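Local coordinates for protein heat shock protease HtrA (Thermotoga maritima, PDB 1L1J) that probably cleaves proteins as an ATP-independent serine endopeptidase of the heat-shock response, the chain here being its trypsin-like protease domain, at residues V17-V22 against T83-D88; S59-D64 against P118-G123. All blocks are in the same frame, centred on the assembly; numbering follows the deposited sequence.

Contact 1. Residues V17-V22 against T83-D88; sequences VVKIDV and TVTMLD
Val18 lays CG1 against CG of Met86 (3.8 Å) and its CB near CG1 of Val84, the Val84 side chain crossing it obliquely. At Lys19 the backbone makes a hydrogen-bonded antiparallel pair with Thr85: Lys19 N donates to Thr85 O at 3.0 Å, nearly straight at 168°, while the return bond from Thr85 N to Lys19 O is weak. CG of Lys19 stands anti to the backbone N (chi1 160°), and from there the extended chain runs beside Thr85, CD 3.4 Å from Thr85 OG1, until NZ forms a long salt bridge (3.8 Å) with Asp21 OD2. An alanine here would probably lose the CD packing on Thr85 OG1 and leave the Asp21 carboxylate without this distant charge partner. Strand 17-23 lies between 83-85 and 54-64 in the antiparallel sheet of the first barrel of the chymotrypsin-like fold. Ile20 and Val84 form a non-hydrogen-bonded pair, their side chains on the sheet face opposite that of Lys19 and Thr85; Ile20 also reaches Val75 and Val76 of helix 73-76, beside the predicted catalytic His74. Asp21 makes two backbone bonds, Asp21 N to Thr83 O, 2.9 Å, and Thr83 N to Asp21 O, 2.8 Å, with its OD2 3.3 Å from Thr83 CB.

Contact 2. Residues S59-D64 against P118-G123; sequences SGFIFD and PYLEFG
A crossing of strand 59-64 by the connection between the two barrels of the chymotrypsin-like fold brings Ile62, Phe61 and Phe63 against Pro118-Phe122, the touching parts running 92° apart. Within 118-123, Glu121 and Gly123 also bond by their backbones to Val194 of the second barrel. Across the contact itself a single backbone hydrogen bond is made: Leu120 N to Ile62 O, 3.0 Å and close to straight at 163°. The same oxygen receives a CA-H...O contact from Tyr119 CA at 3.3 Å, so two neighbouring residues share one acceptor. Ile62 turns CB and CG2 onto Pro118 O, and CG2 also meets Tyr119 CB (4.1 Å), the two side chains crossing at about a right angle. Leu120 reaches Phe61 with its CD2 branch, 3.5 Å from CB and beside CG and CD1, while Val194 lies next to both residues. Phe63 CG sits between the backbone N and the carbonyl carbon, placing its ring obliquely to that of Phe122, planes 36° apart. Phe122, also covered by Leu70 and by helix 216-223, packs on Phe63 and reaches the rim of Phe61, where its CE2 lies near the ring plane, 4.4 Å from CE1; Phe122 CE2 and CZ both stand 3.6 Å from Phe63 CB.

Contacts 1 and 2 share the first-barrel sheet, since 17-23 and 54-64 are neighbouring strands and Val18 N probably hydrogen-bonds to Gly60 O, 3.0 Å away. Contact 1 is buried and stays within that sheet: paired backbones carry it, with apolar side chains on the face of Ile20 and Val84 and polar, charged ones on that of Lys19, Asp21 and Thr85. Contact 2 is partly buried, Tyr119 being exposed, and joins the sheet to the inter-barrel connection and so to the second barrel; one backbone bond and much aromatic and aliphatic packing hold it. Ile20 and Phe61 each lie about 10 Å, side chain to side chain, from the predicted catalytic Ser183.

Contact 1. Residues V17-V22 against T83-D88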
loop_
_atom_site.group_PDB
_atom_site.type_symbol
_atom_site.label_atom_id
_atom_site.label_comp_id
_atom_site.label_asym_id
_atom_site.label_seq_id
_atom_site.Cartn_x
_atom_site.Cartn_y
_atom_site.Cartn_z
ATOM N N VAL A 17 -9.431 1.602 1.847
ATOM C CA VAL A 17 -8.277 0.777 1.462
ATOM C C VAL A 17 -8.709 -0.216 0.383
ATOM O O VAL A 17 -9.563 -1.058 0.616
ATOM C CB VAL A 17 -7.712 0.019 2.678
ATOM C CG1 VAL A 17 -6.363 -0.574 2.332
ATOM C CG2 VAL A 17 -7.593 0.960 3.868
ATOM N N VAL A 18 -8.102 -0.117 -0.793
ATOM C CA VAL A 18 -8.481 -0.958 -1.919
ATOM C C VAL A 18 -7.501 -2.043 -2.311
ATOM O O VAL A 18 -6.380 -2.098 -1.824
ATOM C CB VAL A 18 -8.714 -0.109 -3.184
ATOM C CG1 VAL A 18 -9.578 1.090 -2.870
ATOM C CG2 VAL A 18 -7.377 0.335 -3.754
ATOM N N LYS A 19 -7.959 -2.888 -3.229
ATOM C CA LYS A 19 -7.199 -4.000 -3.788
ATOM C C LYS A 19 -6.735 -3.570 -5.187
ATOM O O LYS A 19 -7.337 -2.691 -5.801
ATOM C CB LYS A 19 -8.114 -5.232 -3.900
ATOM C CG LYS A 19 -7.647 -6.304 -4.883
ATOM C CD LYS A 19 -8.758 -7.308 -5.186
ATOM C CE LYS A 19 -8.324 -8.310 -6.270
ATOM N NZ LYS A 19 -9.439 -9.182 -6.766
ATOM N N ILE A 20 -5.671 -4.177 -5.695
ATOM C CA ILE A 20 -5.192 -3.821 -7.018
ATOM C C ILE A 20 -4.678 -5.054 -7.756
ATOM O O ILE A 20 -3.567 -5.533 -7.508
ATOM C CB ILE A 20 -4.084 -2.751 -6.935
ATOM C CG1 ILE A 20 -4.637 -1.501 -6.245
ATOM C CG2 ILE A 20 -3.593 -2.399 -8.331
ATOM C CD1 ILE A 20 -3.661 -0.374 -6.130
ATOM N N ASP A 21 -5.513 -5.574 -8.654
ATOM C CA ASP A 21 -5.177 -6.756 -9.439
ATOM C C ASP A 21 -4.964 -6.384 -10.900
ATOM O O ASP A 21 -5.768 -5.667 -11.493
ATOM C CB ASP A 21 -6.274 -7.834 -9.295
ATOM C CG ASP A 21 -7.696 -7.272 -9.416
ATOM O OD1 ASP A 21 -8.012 -6.259 -8.753
ATOM O OD2 ASP A 21 -8.515 -7.860 -10.159
ATOM N N VAL A 22 -3.860 -6.873 -11.458
ATOM C CA VAL A 22 -3.470 -6.605 -12.839
ATOM C C VAL A 22 -3.277 -7.914 -13.610
ATOM O O VAL A 22 -2.382 -8.703 -13.290
ATOM C CB VAL A 22 -2.149 -5.797 -12.859
ATOM C CG1 VAL A 22 -1.654 -5.606 -14.289
ATOM C CG2 VAL A 22 -2.366 -4.459 -12.174
ATOM N N THR A 83 -7.012 -3.315 -12.305
ATOM C CA THR A 83 -8.323 -3.521 -11.691
ATOM C C THR A 83 -8.320 -3.135 -10.201
ATOM O O THR A 83 -7.475 -3.590 -9.428
ATOM C CB THR A 83 -8.781 -5.008 -11.832
ATOM O OG1 THR A 83 -8.600 -5.447 -13.189
ATOM C CG2 THR A 83 -10.262 -5.155 -11.448
ATOM N N VAL A 84 -9.269 -2.291 -9.808
ATOM C CA VAL A 84 -9.377 -1.855 -8.422
ATOM C C VAL A 84 -10.651 -2.377 -7.774
ATOM O O VAL A 84 -11.751 -2.150 -8.278
ATOM C CB VAL A 84 -9.353 -0.314 -8.318
ATOM C CG1 VAL A 84 -9.939 0.141 -6.984
ATOM C CG2 VAL A 84 -7.926 0.174 -8.440
ATOM N N THR A 85 -10.504 -3.074 -6.652
ATOM C CA THR A 85 -11.665 -3.612 -5.951
ATOM C C THR A 85 -11.820 -2.923 -4.580
ATOM O O THR A 85 -10.834 -2.699 -3.873
ATOM C CB THR A 85 -11.533 -5.148 -5.774
ATOM O OG1 THR A 85 -11.144 -5.747 -7.021
ATOM C CG2 THR A 85 -12.860 -5.745 -5.324
ATOM N N MET A 86 -13.055 -2.584 -4.211
ATOM C CA MET A 86 -13.310 -1.905 -2.944
ATOM C C MET A 86 -13.991 -2.753 -1.873
ATOM O O MET A 86 -14.493 -3.848 -2.138
ATOM C CB MET A 86 -14.146 -0.643 -3.177
ATOM C CG MET A 86 -13.343 0.630 -3.405
ATOM S SD MET A 86 -14.413 2.085 -3.552
ATOM C CE MET A 86 -14.684 2.585 -1.833
ATOM N N LEU A 87 -14.010 -2.220 -0.656
ATOM C CA LEU A 87 -14.608 -2.915 0.467
ATOM C C LEU A 87 -16.095 -3.143 0.297
ATOM O O LEU A 87 -16.605 -4.179 0.728
ATOM C CB LEU A 87 -14.369 -2.149 1.775
ATOM C CG LEU A 87 -13.393 -2.767 2.780
ATOM C CD1 LEU A 87 -13.524 -2.028 4.095
ATOM C CD2 LEU A 87 -13.690 -4.246 2.982
ATOM N N ASP A 88 -16.800 -2.190 -0.315
ATOM C CA ASP A 88 -18.242 -2.360 -0.495
ATOM C C ASP A 88 -18.521 -3.463 -1.518
ATOM O O ASP A 88 -19.644 -3.942 -1.635
ATOM C CB ASP A 88 -18.928 -1.039 -0.911
ATOM C CG ASP A 88 -18.499 -0.550 -2.290
ATOM O OD1 ASP A 88 -18.044 -1.393 -3.101
ATOM O OD2 ASP A 88 -18.640 0.671 -2.564
#

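Contact 2. Residues S59-D64 against P118-G123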
loop_
_atom_site.group_PDB
_atom_site.type_symbol
_atom_site.label_atom_id
_atom_site.label_comp_id
_atom_site.label_asym_id
_atom_site.label_seq_id
_atom_site.Cartn_x
_atom_site.Cartn_y
_atom_site.Cartn_z
ATOM N N SER A 59 -2.274 -3.456 -2.665
ATOM C CA SER A 59 -3.235 -2.610 -1.986
ATOM C C SER A 59 -2.964 -1.171 -2.370
ATOM O O SER A 59 -1.996 -0.871 -3.066
ATOM C CB SER A 59 -3.109 -2.767 -0.469
ATOM O OG SER A 59 -3.201 -4.126 -0.073
ATOM N N GLY A 60 -3.821 -0.278 -1.910
ATOM C CA GLY A 60 -3.632 1.121 -2.203
ATOM C C GLY A 60 -4.688 1.853 -1.425
ATOM O O GLY A 60 -5.461 1.226 -0.705
ATOM N N PHE A 61 -4.744 3.170 -1.563
ATOM C CA PHE A 61 -5.743 3.906 -0.833
ATOM C C PHE A 61 -6.099 5.240 -1.468
ATOM O O PHE A 61 -5.242 5.951 -2.015
ATOM C CB PHE A 61 -5.297 4.085 0.625
ATOM C CG PHE A 61 -3.963 4.753 0.782
ATOM C CD1 PHE A 61 -3.880 6.103 1.067
ATOM C CD2 PHE A 61 -2.788 4.024 0.659
ATOM C CE1 PHE A 61 -2.644 6.720 1.224
ATOM C CE2 PHE A 61 -1.549 4.630 0.814
ATOM C CZ PHE A 61 -1.475 5.980 1.100
ATOM N N ILE A 62 -7.389 5.553 -1.394
ATOM C CA ILE A 62 -7.941 6.776 -1.947
ATOM C C ILE A 62 -7.574 7.919 -1.020
ATOM O O ILE A 62 -7.899 7.890 0.173
ATOM C CB ILE A 62 -9.482 6.662 -2.063
ATOM C CG1 ILE A 62 -9.843 5.415 -2.888
ATOM C CG2 ILE A 62 -10.050 7.919 -2.700
ATOM C CD1 ILE A 62 -11.247 4.908 -2.684
ATOM N N PHE A 63 -6.892 8.922 -1.572
ATOM C CA PHE A 63 -6.473 10.072 -0.783
ATOM C C PHE A 63 -7.247 11.345 -1.080
ATOM O O PHE A 63 -6.987 12.387 -0.483
ATOM C CB PHE A 63 -4.963 10.311 -0.939
ATOM C CG PHE A 63 -4.507 10.597 -2.351
ATOM C CD1 PHE A 63 -4.444 11.899 -2.827
ATOM C CD2 PHE A 63 -4.063 9.568 -3.178
ATOM C CE1 PHE A 63 -3.928 12.175 -4.101
ATOM C CE2 PHE A 63 -3.549 9.834 -4.450
ATOM C CZ PHE A 63 -3.482 11.141 -4.910
ATOM N N ASP A 64 -8.209 11.254 -1.988
ATOM C CA ASP A 64 -9.032 12.404 -2.343
ATOM C C ASP A 64 -10.247 11.925 -3.132
ATOM O O ASP A 64 -10.115 11.266 -4.160
ATOM C CB ASP A 64 -8.196 13.432 -3.125
ATOM C CG ASP A 64 -7.551 14.500 -2.205
ATOM O OD1 ASP A 64 -6.552 15.139 -2.618
ATOM O OD2 ASP A 64 -8.049 14.713 -1.072
ATOM N N PRO A 118 -14.677 7.607 -0.278
ATOM C CA PRO A 118 -14.167 7.895 1.067
ATOM C C PRO A 118 -12.653 8.033 0.911
ATOM O O PRO A 118 -12.060 7.408 0.028
ATOM C CB PRO A 118 -14.565 6.655 1.861
ATOM C CG PRO A 118 -14.515 5.568 0.824
ATOM C CD PRO A 118 -15.188 6.225 -0.354
ATOM N N TYR A 119 -12.022 8.842 1.750
ATOM C CA TYR A 119 -10.586 9.032 1.615
ATOM C C TYR A 119 -9.864 9.242 2.930
ATOM O O TYR A 119 -10.460 9.664 3.925
ATOM C CB TYR A 119 -10.315 10.231 0.715
ATOM C CG TYR A 119 -10.878 11.503 1.286
ATOM C CD1 TYR A 119 -10.037 12.512 1.751
ATOM C CD2 TYR A 119 -12.261 11.683 1.408
ATOM C CE1 TYR A 119 -10.557 13.677 2.325
ATOM C CE2 TYR A 119 -12.791 12.837 1.982
ATOM C CZ TYR A 119 -11.933 13.831 2.440
ATOM O OH TYR A 119 -12.448 14.980 3.000
ATOM N N LEU A 120 -8.562 8.953 2.908
ATOM C CA LEU A 120 -7.708 9.122 4.076
ATOM C C LEU A 120 -7.010 10.477 4.004
ATOM O O LEU A 120 -6.885 11.061 2.940
ATOM C CB LEU A 120 -6.657 8.005 4.135
ATOM C CG LEU A 120 -7.032 6.560 4.499
ATOM C CD1 LEU A 120 -8.459 6.499 5.016
ATOM C CD2 LEU A 120 -6.853 5.660 3.289
ATOM N N GLU A 121 -6.562 10.981 5.144
ATOM C CA GLU A 121 -5.864 12.254 5.177
ATOM C C GLU A 121 -4.389 12.020 5.475
ATOM O O GLU A 121 -4.025 11.049 6.133
ATOM C CB GLU A 121 -6.471 13.154 6.244
ATOM C CG GLU A 121 -7.971 13.320 6.105
ATOM C CD GLU A 121 -8.530 14.389 7.031
ATOM O OE1 GLU A 121 -8.319 14.282 8.266
ATOM O OE2 GLU A 121 -9.176 15.336 6.521
ATOM N N PHE A 122 -3.536 12.905 4.979
ATOM C CA PHE A 122 -2.103 12.774 5.207
ATOM C C PHE A 122 -1.698 13.351 6.553
ATOM O O PHE A 122 -2.261 14.333 7.026
ATOM C CB PHE A 122 -1.319 13.484 4.100
ATOM C CG PHE A 122 -1.539 12.903 2.727
ATOM C CD1 PHE A 122 -1.129 13.597 1.594
ATOM C CD2 PHE A 122 -2.135 11.653 2.567
ATOM C CE1 PHE A 122 -1.316 13.055 0.323
ATOM C CE2 PHE A 122 -2.325 11.104 1.303
ATOM C CZ PHE A 122 -1.913 11.803 0.181
ATOM N N GLY A 123 -0.726 12.709 7.182
ATOM C CA GLY A 123 -0.229 13.201 8.444
ATOM C C GLY A 123 1.026 13.957 8.065
ATOM O O GLY A 123 1.147 14.426 6.934
#